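Local coordinates for protein hookworm platelet inhibitor 1 (PDB 4TPV) that inhibits the aggregation and adhesion of platelets, possibly by binding the integrins glycoprotein IIb/IIIa and alpha-2/beta-1, at residues E50-S55 and G121-D126; E68-F73 and H132-Y137; D13-M18 and N79-A84. All coordinates share one frame; numbering follows the deposited sequence.

Contact 1. Residues E50-S55 and G121-D126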
loop_
_atom_site.group_PDB
_atom_site.type_symbol
_atom_site.label_atom_id
_atom_site.label_comp_id
_atom_site.label_asym_id
_atom_site.label_seq_id
_atom_site.Cartn_x
_atom_site.Cartn_y
_atom_site.Cartn_z
ATOM N N GLU A 50 5.512 -5.246 -11.790
ATOM C CA GLU A 50 5.239 -5.509 -13.199
ATOM C C GLU A 50 3.730 -5.408 -13.488
ATOM O O GLU A 50 3.331 -4.855 -14.513
ATOM C CB GLU A 50 5.779 -6.870 -13.621
ATOM C CG GLU A 50 5.229 -7.347 -14.967
ATOM C CD GLU A 50 5.778 -6.611 -16.187
ATOM O OE1 GLU A 50 6.595 -5.678 -16.040
ATOM O OE2 GLU A 50 5.364 -6.979 -17.308
ATOM N N LYS A 51 2.901 -5.899 -12.566
ATOM C CA LYS A 51 1.451 -5.772 -12.710
ATOM C C LYS A 51 1.059 -4.294 -12.748
ATOM O O LYS A 51 0.207 -3.863 -13.549
ATOM C CB LYS A 51 0.738 -6.494 -11.559
ATOM C CG LYS A 51 -0.777 -6.606 -11.695
ATOM C CD LYS A 51 -1.354 -7.316 -10.475
ATOM C CE LYS A 51 -2.876 -7.405 -10.560
ATOM N NZ LYS A 51 -3.483 -7.812 -9.257
ATOM N N ALA A 52 1.710 -3.517 -11.898
ATOM C CA ALA A 52 1.437 -2.084 -11.850
ATOM C C ALA A 52 1.827 -1.386 -13.151
ATOM O O ALA A 52 1.096 -0.503 -13.618
ATOM C CB ALA A 52 2.161 -1.445 -10.650
ATOM N N TYR A 53 2.963 -1.775 -13.751
ATOM C CA TYR A 53 3.370 -1.177 -15.026
ATOM C C TYR A 53 2.408 -1.563 -16.147
ATOM O O TYR A 53 2.000 -0.717 -16.939
ATOM C CB TYR A 53 4.828 -1.551 -15.396
ATOM C CG TYR A 53 5.776 -0.506 -14.890
ATOM C CD1 TYR A 53 5.956 0.687 -15.587
ATOM C CD2 TYR A 53 6.412 -0.653 -13.672
ATOM C CE1 TYR A 53 6.775 1.691 -15.101
ATOM C CE2 TYR A 53 7.230 0.353 -13.165
ATOM C CZ TYR A 53 7.415 1.524 -13.893
ATOM O OH TYR A 53 8.220 2.524 -13.414
ATOM N N LYS A 54 2.037 -2.831 -16.212
ATOM C CA LYS A 54 1.163 -3.281 -17.273
ATOM C C LYS A 54 -0.169 -2.537 -17.204
ATOM O O LYS A 54 -0.768 -2.221 -18.238
ATOM C CB LYS A 54 0.965 -4.798 -17.193
ATOM C CG LYS A 54 2.174 -5.596 -17.726
ATOM C CD LYS A 54 2.347 -5.414 -19.234
ATOM C CE LYS A 54 3.521 -6.232 -19.822
ATOM N NZ LYS A 54 4.883 -5.683 -19.548
ATOM N N SER A 55 -0.604 -2.221 -15.987
ATOM C CA SER A 55 -1.861 -1.500 -15.795
ATOM C C SER A 55 -1.685 -0.001 -16.030
ATOM O O SER A 55 -2.516 0.644 -16.687
ATOM C CB SER A 55 -2.415 -1.733 -14.390
ATOM O OG SER A 55 -3.604 -0.983 -14.223
ATOM N N GLY A 121 3.707 -3.158 -5.135
ATOM C CA GLY A 121 4.633 -2.852 -6.212
ATOM C C GLY A 121 4.062 -1.669 -6.948
ATOM O O GLY A 121 2.847 -1.576 -7.095
ATOM N N CYS A 122 4.928 -0.778 -7.430
ATOM C CA CYS A 122 4.459 0.493 -8.001
ATOM C C CYS A 122 5.074 0.811 -9.367
ATOM O O CYS A 122 6.062 0.207 -9.775
ATOM C CB CYS A 122 4.740 1.633 -7.022
ATOM S SG CYS A 122 3.951 1.437 -5.396
ATOM N N ALA A 123 4.476 1.773 -10.069
ATOM C CA ALA A 123 4.873 2.130 -11.425
ATOM C C ALA A 123 4.677 3.631 -11.624
ATOM O O ALA A 123 3.751 4.232 -11.066
ATOM C CB ALA A 123 4.059 1.336 -12.454
ATOM N N VAL A 124 5.570 4.238 -12.385
ATOM C CA VAL A 124 5.499 5.657 -12.694
ATOM C C VAL A 124 5.580 5.803 -14.204
ATOM O O VAL A 124 6.551 5.350 -14.813
ATOM C CB VAL A 124 6.638 6.426 -12.009
ATOM C CG1 VAL A 124 6.604 7.893 -12.421
ATOM C CG2 VAL A 124 6.534 6.282 -10.487
ATOM N N VAL A 125 4.569 6.413 -14.826
ATOM C CA VAL A 125 4.543 6.512 -16.280
ATOM C C VAL A 125 4.029 7.877 -16.700
ATOM O O VAL A 125 3.372 8.549 -15.913
ATOM C CB VAL A 125 3.657 5.436 -16.918
ATOM C CG1 VAL A 125 4.133 4.025 -16.545
ATOM C CG2 VAL A 125 2.220 5.630 -16.510
ATOM N N ASP A 126 4.345 8.291 -17.922
ATOM C CA ASP A 126 3.771 9.514 -18.464
ATOM C C ASP A 126 2.591 9.206 -19.370
ATOM O O ASP A 126 2.686 8.375 -20.269
ATOM C CB ASP A 126 4.813 10.316 -19.257
ATOM C CG ASP A 126 4.248 11.633 -19.802
ATOM O OD1 ASP A 126 4.102 12.578 -19.003
ATOM O OD2 ASP A 126 3.956 11.724 -21.017
HETATM O O HOH W 1 9.208 4.061 -15.346
#
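Helix 46-56 lies across strand 119-127 so closely that the segment axes come within 6.2 Å of each other, running roughly the same way at 34°. Small side chains make this possible: Ala52 and Ala123 point at each other, CB to CB at 3.8 Å, and the Ala52 methyl also sits 3.6 Å from Gly121 O. Just beside them is the tightest spot of the contact. The Ala123 methyl stands over the centre of the Tyr53 ring, CB to ring centroid 3.3 Å and 11° off the normal, a very close CH-pi contact. Tyr53 has chi1 at -93°, off the staggered values, and its ring lies under the Ala123 methyl. The Tyr53 and Val125 side chains slide past each other in opposite directions, Tyr53 CE1 to Val125 CG1 3.8 Å. Arg8 adds a cation-pi contact to the same ring.

The phenol end is looser. Val124 N sends a straight but weak hydrogen bond to Tyr53 OH at 3.3 Å, and a water 2.7 Å from Tyr53 OH donates to Val124 O, so hydroxyl, water and strand peptide are tied into one small polar network. On the far side of the helix, turned from the strand, Lys54 NZ meets the syn lone pair of Glu50 OE2 at 2.6 Å in a salt bridge, and the other oxygen, OE1, pairs with Arg8. A helix laid on a central sheet through alanine, glycine and one aromatic ring fits the alpha-beta-alpha sandwich of the CAP superfamily.

Contact 2. Residues E68-F73 and H132-Y137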
loop_
_atom_site.group_PDB
_atom_site.type_symbol
_atom_site.label_atom_id
_atom_site.label_comp_id
_atom_site.label_asym_id
_atom_site.label_seq_id
_atom_site.Cartn_x
_atom_site.Cartn_y
_atom_site.Cartn_z
ATOM N N GLU A 68 -5.785 -1.964 -6.786
ATOM C CA GLU A 68 -4.991 -0.944 -7.450
ATOM C C GLU A 68 -5.283 0.467 -6.925
ATOM O O GLU A 68 -6.439 0.850 -6.716
ATOM C CB GLU A 68 -5.238 -0.989 -8.946
ATOM C CG GLU A 68 -4.403 0.006 -9.715
ATOM C CD GLU A 68 -4.536 -0.202 -11.195
ATOM O OE1 GLU A 68 -5.558 0.216 -11.753
ATOM O OE2 GLU A 68 -3.629 -0.824 -11.793
ATOM N N ASN A 69 -4.213 1.230 -6.707
ATOM C CA ASN A 69 -4.311 2.671 -6.440
ATOM C C ASN A 69 -3.760 3.458 -7.625
ATOM O O ASN A 69 -2.754 3.053 -8.218
ATOM C CB ASN A 69 -3.532 3.053 -5.173
ATOM C CG ASN A 69 -4.271 2.730 -3.891
ATOM O OD1 ASN A 69 -5.368 2.186 -3.904
ATOM N ND2 ASN A 69 -3.651 3.068 -2.763
ATOM N N VAL A 70 -4.399 4.574 -7.974
ATOM C CA VAL A 70 -3.910 5.440 -9.038
ATOM C C VAL A 70 -3.857 6.874 -8.567
ATOM O O VAL A 70 -4.732 7.320 -7.814
ATOM C CB VAL A 70 -4.803 5.341 -10.297
ATOM C CG1 VAL A 70 -4.232 6.177 -11.458
ATOM C CG2 VAL A 70 -4.954 3.889 -10.704
ATOM N N ASP A 71 -2.809 7.580 -8.985
ATOM C CA ASP A 71 -2.739 9.022 -8.796
ATOM C C ASP A 71 -2.276 9.680 -10.073
ATOM O O ASP A 71 -1.458 9.114 -10.792
ATOM C CB ASP A 71 -1.799 9.361 -7.649
ATOM C CG ASP A 71 -1.896 10.817 -7.218
ATOM O OD1 ASP A 71 -2.961 11.454 -7.405
ATOM O OD2 ASP A 71 -0.884 11.314 -6.682
ATOM N N VAL A 72 -2.808 10.865 -10.366
ATOM C CA VAL A 72 -2.517 11.563 -11.603
ATOM C C VAL A 72 -2.190 13.022 -11.288
ATOM O O VAL A 72 -2.982 13.705 -10.636
ATOM C CB VAL A 72 -3.711 11.515 -12.596
ATOM C CG1 VAL A 72 -3.391 12.299 -13.870
ATOM C CG2 VAL A 72 -4.090 10.076 -12.921
ATOM N N PHE A 73 -1.049 13.518 -11.773
ATOM C CA PHE A 73 -0.675 14.924 -11.544
ATOM C C PHE A 73 0.344 15.435 -12.543
ATOM O O PHE A 73 0.980 14.659 -13.242
ATOM C CB PHE A 73 -0.107 15.129 -10.126
ATOM C CG PHE A 73 1.018 14.183 -9.775
ATOM C CD1 PHE A 73 2.315 14.447 -10.183
ATOM C CD2 PHE A 73 0.770 13.027 -9.042
ATOM C CE1 PHE A 73 3.355 13.569 -9.853
ATOM C CE2 PHE A 73 1.798 12.149 -8.716
ATOM C CZ PHE A 73 3.088 12.419 -9.126
ATOM N N HIS A 132 1.327 9.481 -14.122
ATOM C CA HIS A 132 0.460 8.520 -13.450
ATOM C C HIS A 132 1.324 7.665 -12.550
ATOM O O HIS A 132 2.339 7.120 -12.975
ATOM C CB HIS A 132 -0.291 7.607 -14.430
ATOM C CG HIS A 132 -1.368 8.289 -15.226
ATOM N ND1 HIS A 132 -2.500 7.627 -15.644
ATOM C CD2 HIS A 132 -1.492 9.566 -15.665
ATOM C CE1 HIS A 132 -3.271 8.460 -16.322
ATOM N NE2 HIS A 132 -2.687 9.645 -16.344
ATOM N N VAL A 133 0.924 7.576 -11.291
ATOM C CA VAL A 133 1.554 6.686 -10.351
ATOM C C VAL A 133 0.537 5.609 -10.034
ATOM O O VAL A 133 -0.618 5.926 -9.713
ATOM C CB VAL A 133 1.959 7.407 -9.061
ATOM C CG1 VAL A 133 2.576 6.412 -8.085
ATOM C CG2 VAL A 133 2.914 8.550 -9.372
ATOM N N VAL A 134 0.941 4.345 -10.134
ATOM C CA VAL A 134 0.050 3.214 -9.831
ATOM C C VAL A 134 0.748 2.277 -8.871
ATOM O O VAL A 134 1.906 1.916 -9.089
ATOM C CB VAL A 134 -0.337 2.424 -11.112
ATOM C CG1 VAL A 134 -1.064 1.148 -10.751
ATOM C CG2 VAL A 134 -1.149 3.298 -12.064
ATOM N N CYS A 135 0.055 1.890 -7.808
ATOM C CA CYS A 135 0.555 0.851 -6.931
ATOM C C CYS A 135 -0.449 -0.292 -6.889
ATOM O O CYS A 135 -1.661 -0.076 -6.879
ATOM C CB CYS A 135 0.813 1.382 -5.523
ATOM S SG CYS A 135 2.221 2.522 -5.349
ATOM N N GLN A 136 0.086 -1.505 -6.894
ATOM C CA GLN A 136 -0.694 -2.722 -6.814
ATOM C C GLN A 136 -0.365 -3.401 -5.496
ATOM O O GLN A 136 0.797 -3.414 -5.056
ATOM C CB GLN A 136 -0.381 -3.649 -8.010
ATOM C CG GLN A 136 -0.847 -3.090 -9.348
ATOM C CD GLN A 136 -2.243 -3.540 -9.709
ATOM O OE1 GLN A 136 -2.880 -4.292 -8.966
ATOM N NE2 GLN A 136 -2.736 -3.080 -10.862
ATOM N N TYR A 137 -1.392 -3.944 -4.850
ATOM C CA TYR A 137 -1.234 -4.543 -3.535
ATOM C C TYR A 137 -1.617 -6.015 -3.527
ATOM O O TYR A 137 -2.317 -6.515 -4.429
ATOM C CB TYR A 137 -2.078 -3.767 -2.513
ATOM C CG TYR A 137 -1.739 -2.292 -2.486
ATOM C CD1 TYR A 137 -0.682 -1.814 -1.727
ATOM C CD2 TYR A 137 -2.443 -1.380 -3.276
ATOM C CE1 TYR A 137 -0.347 -0.440 -1.724
ATOM C CE2 TYR A 137 -2.117 -0.021 -3.278
ATOM C CZ TYR A 137 -1.078 0.444 -2.486
ATOM O OH TYR A 137 -0.771 1.792 -2.486
#
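Over the face of the His132 imidazole stands one methyl of Val72, CG2 lying 3.7 Å from the ring centroid in a CH-pi contact, while CG1 of the same valine touches NE2. The Tyr137 ring turns its edge to Asn69 CB; the two side chains cross at about a right angle, with the amide and ring planes 67° apart. Phe73 has Asp71 CG in plane at its edge; its CE2 meets Val133 CG2 at 3.8 Å, and chi1 at 52°, the crowded position, carries the ring over to Val133.

Between these groups runs the antiparallel ladder. Asn69 pairs with Cys135 and Asp71 with Val133 as hydrogen-bonded pairs, the shortest bond being Asp71 N to Val133 O at 2.8 Å. Glu68, Val70 and Val72 share the other face with Gln136, Val134 and His132. There Glu68 OE2 lies 2.6 Å from Gln136 NE2 without the angle for a hydrogen bond; the carboxylate takes its bonds from Ser55 OG and Ser64 N instead. The Asn69 amide is likewise held by Asn111 and Asn108, and Tyr137 OH by His23.

Strand 68-73 thus forms an edge of the mixed CAP sheet. Strand 119-127 flanks 130-138 on its other side, helix 46-56 packs on the Val134 and Gln136 face, and helices 80-89 and 107-113 lie against the face of Asn69, Asp71, Val133 and Tyr137.

Contact 3. Residues D13-M18 and N79-A84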
loop_
_atom_site.group_PDB
_atom_site.type_symbol
_atom_site.label_atom_id
_atom_site.label_comp_id
_atom_site.label_asym_id
_atom_site.label_seq_id
_atom_site.Cartn_x
_atom_site.Cartn_y
_atom_site.Cartn_z
ATOM N N ASP A 13 15.635 1.836 -7.320
ATOM C CA ASP A 13 15.581 1.160 -6.016
ATOM C C ASP A 13 15.308 2.123 -4.872
ATOM O O ASP A 13 14.594 1.790 -3.918
ATOM C CB ASP A 13 16.877 0.406 -5.724
ATOM C CG ASP A 13 16.993 -0.880 -6.508
ATOM O OD1 ASP A 13 16.054 -1.205 -7.257
ATOM O OD2 ASP A 13 18.023 -1.573 -6.368
ATOM N N ASP A 14 15.903 3.307 -4.967
ATOM C CA ASP A 14 15.697 4.376 -4.000
ATOM C C ASP A 14 14.205 4.681 -3.840
ATOM O O ASP A 14 13.665 4.706 -2.732
ATOM C CB ASP A 14 16.451 5.629 -4.446
ATOM C CG ASP A 14 16.572 6.661 -3.350
ATOM O OD1 ASP A 14 16.663 6.267 -2.171
ATOM O OD2 ASP A 14 16.588 7.866 -3.676
ATOM N N MET A 15 13.536 4.911 -4.961
ATOM C CA MET A 15 12.113 5.219 -4.914
ATOM C C MET A 15 11.269 4.025 -4.452
ATOM O O MET A 15 10.249 4.212 -3.801
ATOM C CB MET A 15 11.624 5.689 -6.276
ATOM C CG MET A 15 12.290 6.972 -6.759
ATOM S SD MET A 15 11.790 7.377 -8.447
ATOM C CE MET A 15 10.010 7.380 -8.202
ATOM N N ARG A 16 11.678 2.812 -4.823
ATOM C CA ARG A 16 10.958 1.618 -4.370
ATOM C C ARG A 16 10.979 1.591 -2.855
ATOM O O ARG A 16 9.960 1.367 -2.216
ATOM C CB ARG A 16 11.558 0.332 -4.952
ATOM C CG ARG A 16 11.441 0.245 -6.463
ATOM C CD ARG A 16 12.145 -0.978 -7.009
ATOM N NE ARG A 16 11.867 -1.118 -8.433
ATOM C CZ ARG A 16 12.738 -0.870 -9.409
ATOM N NH1 ARG A 16 13.985 -0.503 -9.130
ATOM N NH2 ARG A 16 12.359 -1.013 -10.677
ATOM N N GLU A 17 12.148 1.864 -2.278
ATOM C CA GLU A 17 12.291 1.927 -0.834
ATOM C C GLU A 17 11.446 3.061 -0.243
ATOM O O GLU A 17 10.795 2.875 0.784
ATOM C CB GLU A 17 13.773 2.096 -0.458
ATOM C CG GLU A 17 14.069 1.836 1.001
ATOM C CD GLU A 17 15.562 1.859 1.296
ATOM O OE1 GLU A 17 16.280 2.681 0.682
ATOM O OE2 GLU A 17 16.020 1.045 2.127
ATOM N N MET A 18 11.420 4.216 -0.901
ATOM C CA MET A 18 10.623 5.336 -0.425
ATOM C C MET A 18 9.154 4.927 -0.401
ATOM O O MET A 18 8.478 5.147 0.578
ATOM C CB MET A 18 10.828 6.583 -1.284
ATOM C CG MET A 18 12.201 7.228 -1.101
ATOM S SD MET A 18 12.465 8.468 -2.384
ATOM C CE MET A 18 14.194 8.894 -2.103
ATOM N N ASN A 79 8.407 14.998 -4.050
ATOM C CA ASN A 79 8.866 13.919 -4.902
ATOM C C ASN A 79 7.708 12.971 -5.191
ATOM O O ASN A 79 6.603 13.134 -4.654
ATOM C CB ASN A 79 10.083 13.199 -4.291
ATOM C CG ASN A 79 9.731 12.254 -3.143
ATOM O OD1 ASN A 79 8.579 12.151 -2.711
ATOM N ND2 ASN A 79 10.746 11.572 -2.629
ATOM N N ILE A 80 7.934 12.017 -6.090
ATOM C CA ILE A 80 6.833 11.208 -6.596
ATOM C C ILE A 80 6.182 10.330 -5.511
ATOM O O ILE A 80 4.957 10.357 -5.358
ATOM C CB ILE A 80 7.311 10.366 -7.800
ATOM C CG1 ILE A 80 7.628 11.315 -8.958
ATOM C CG2 ILE A 80 6.258 9.356 -8.204
ATOM C CD1 ILE A 80 8.086 10.618 -10.230
ATOM N N PRO A 81 6.976 9.599 -4.712
ATOM C CA PRO A 81 6.363 8.801 -3.644
ATOM C C PRO A 81 5.541 9.644 -2.655
ATOM O O PRO A 81 4.435 9.230 -2.298
ATOM C CB PRO A 81 7.572 8.145 -2.956
ATOM C CG PRO A 81 8.610 8.073 -4.026
ATOM C CD PRO A 81 8.424 9.328 -4.840
ATOM N N LEU A 82 6.034 10.811 -2.236
ATOM C CA LEU A 82 5.248 11.651 -1.337
ATOM C C LEU A 82 4.029 12.260 -2.009
ATOM O O LEU A 82 2.976 12.359 -1.379
ATOM C CB LEU A 82 6.101 12.777 -0.737
ATOM C CG LEU A 82 7.116 12.282 0.290
ATOM C CD1 LEU A 82 8.098 13.407 0.568
ATOM C CD2 LEU A 82 6.395 11.845 1.586
ATOM N N GLU A 83 4.152 12.665 -3.273
ATOM C CA GLU A 83 3.010 13.261 -3.979
ATOM C C GLU A 83 1.858 12.252 -4.032
ATOM O O GLU A 83 0.719 12.585 -3.684
ATOM C CB GLU A 83 3.438 13.743 -5.380
ATOM C CG GLU A 83 2.473 14.693 -6.093
ATOM C CD GLU A 83 2.383 16.098 -5.474
ATOM O OE1 GLU A 83 3.420 16.713 -5.095
ATOM O OE2 GLU A 83 1.251 16.606 -5.401
ATOM N N ALA A 84 2.153 11.010 -4.393
ATOM C CA ALA A 84 1.130 9.970 -4.424
ATOM C C ALA A 84 0.675 9.592 -3.019
ATOM O O ALA A 84 -0.529 9.515 -2.755
ATOM C CB ALA A 84 1.653 8.729 -5.154
#
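The first turns of helices 13-34 and 80-89 run side by side in nearly the same direction, 29° apart, with their segment axes 10.0 Å from each other at closest approach and Met18 facing Pro81 at a CA-CA distance of 6.4 Å. Two methionines one turn apart carry the contact from the first helix.

Met15 leaves with CG anti to its carbonyl carbon and stays extended through chi2, then bends at chi3 (55°), which turns the terminal methyl across to the second helix. That CE lands 4.0 Å from Ile80 CB and also approaches Pro81 CD, crossing Ile80 obliquely and the proline at about a right angle. Met18 behaves differently. It makes a touch near the backbone, CB against Pro81 CG at 3.8 Å, and its chain, extended beyond CG, brings SD within 3.6 Å of Asn79 ND2. The proline ring is therefore touched by both methionines, CD by the methyl of one and CG by the CB of the other.

Asn79 is the N-cap of helix 80-89. With CG in the crowded position between its backbone N and carbonyl carbon (chi1 76°), OD1 accepts in its carbonyl plane from Leu82 N at 2.9 Å, leaving the ND2 side of the amide toward Met18. On helix 13-34, Arg16 points away from this contact; Ile80 touches Val133 of the sheet, and Pro81 touches Phe19 farther along helix 13-34.

No hydrogen bond or ion pair joins the two segments, so their association rests mainly on van der Waals packing of methionine, proline and isoleucine carbons, with one Met18 sulfur to Asn79 amide contact; the Asn79 carbonyl caps its own helix, and Arg16 turns to salt bridges with Asp13 and Glu49.

Contacts 1 and 2 are buried and use the same sheet: strands 119-127 and 130-138 are neighbours, joined by the Cys122-Cys135 disulfide, and a probable hydrogen bond from Ser55 to Glu68 ties helix 46-56 to the edge strand. Contact 3 lies nearer the surface, between two helices, and reaches the others by packing: Ile80 touches Val124 of contact 1 and Val133 of contact 2, while Asp71 and Phe73 meet helix 80-89 at Glu83 and Ala84. The chemistry follows position. Backbone hydrogen bonds rule contact 2, small side chains and one tyrosine ring carry contact 1, and methionine side chains carry contact 3. Along the chain the segments of each pair of contacts alternate.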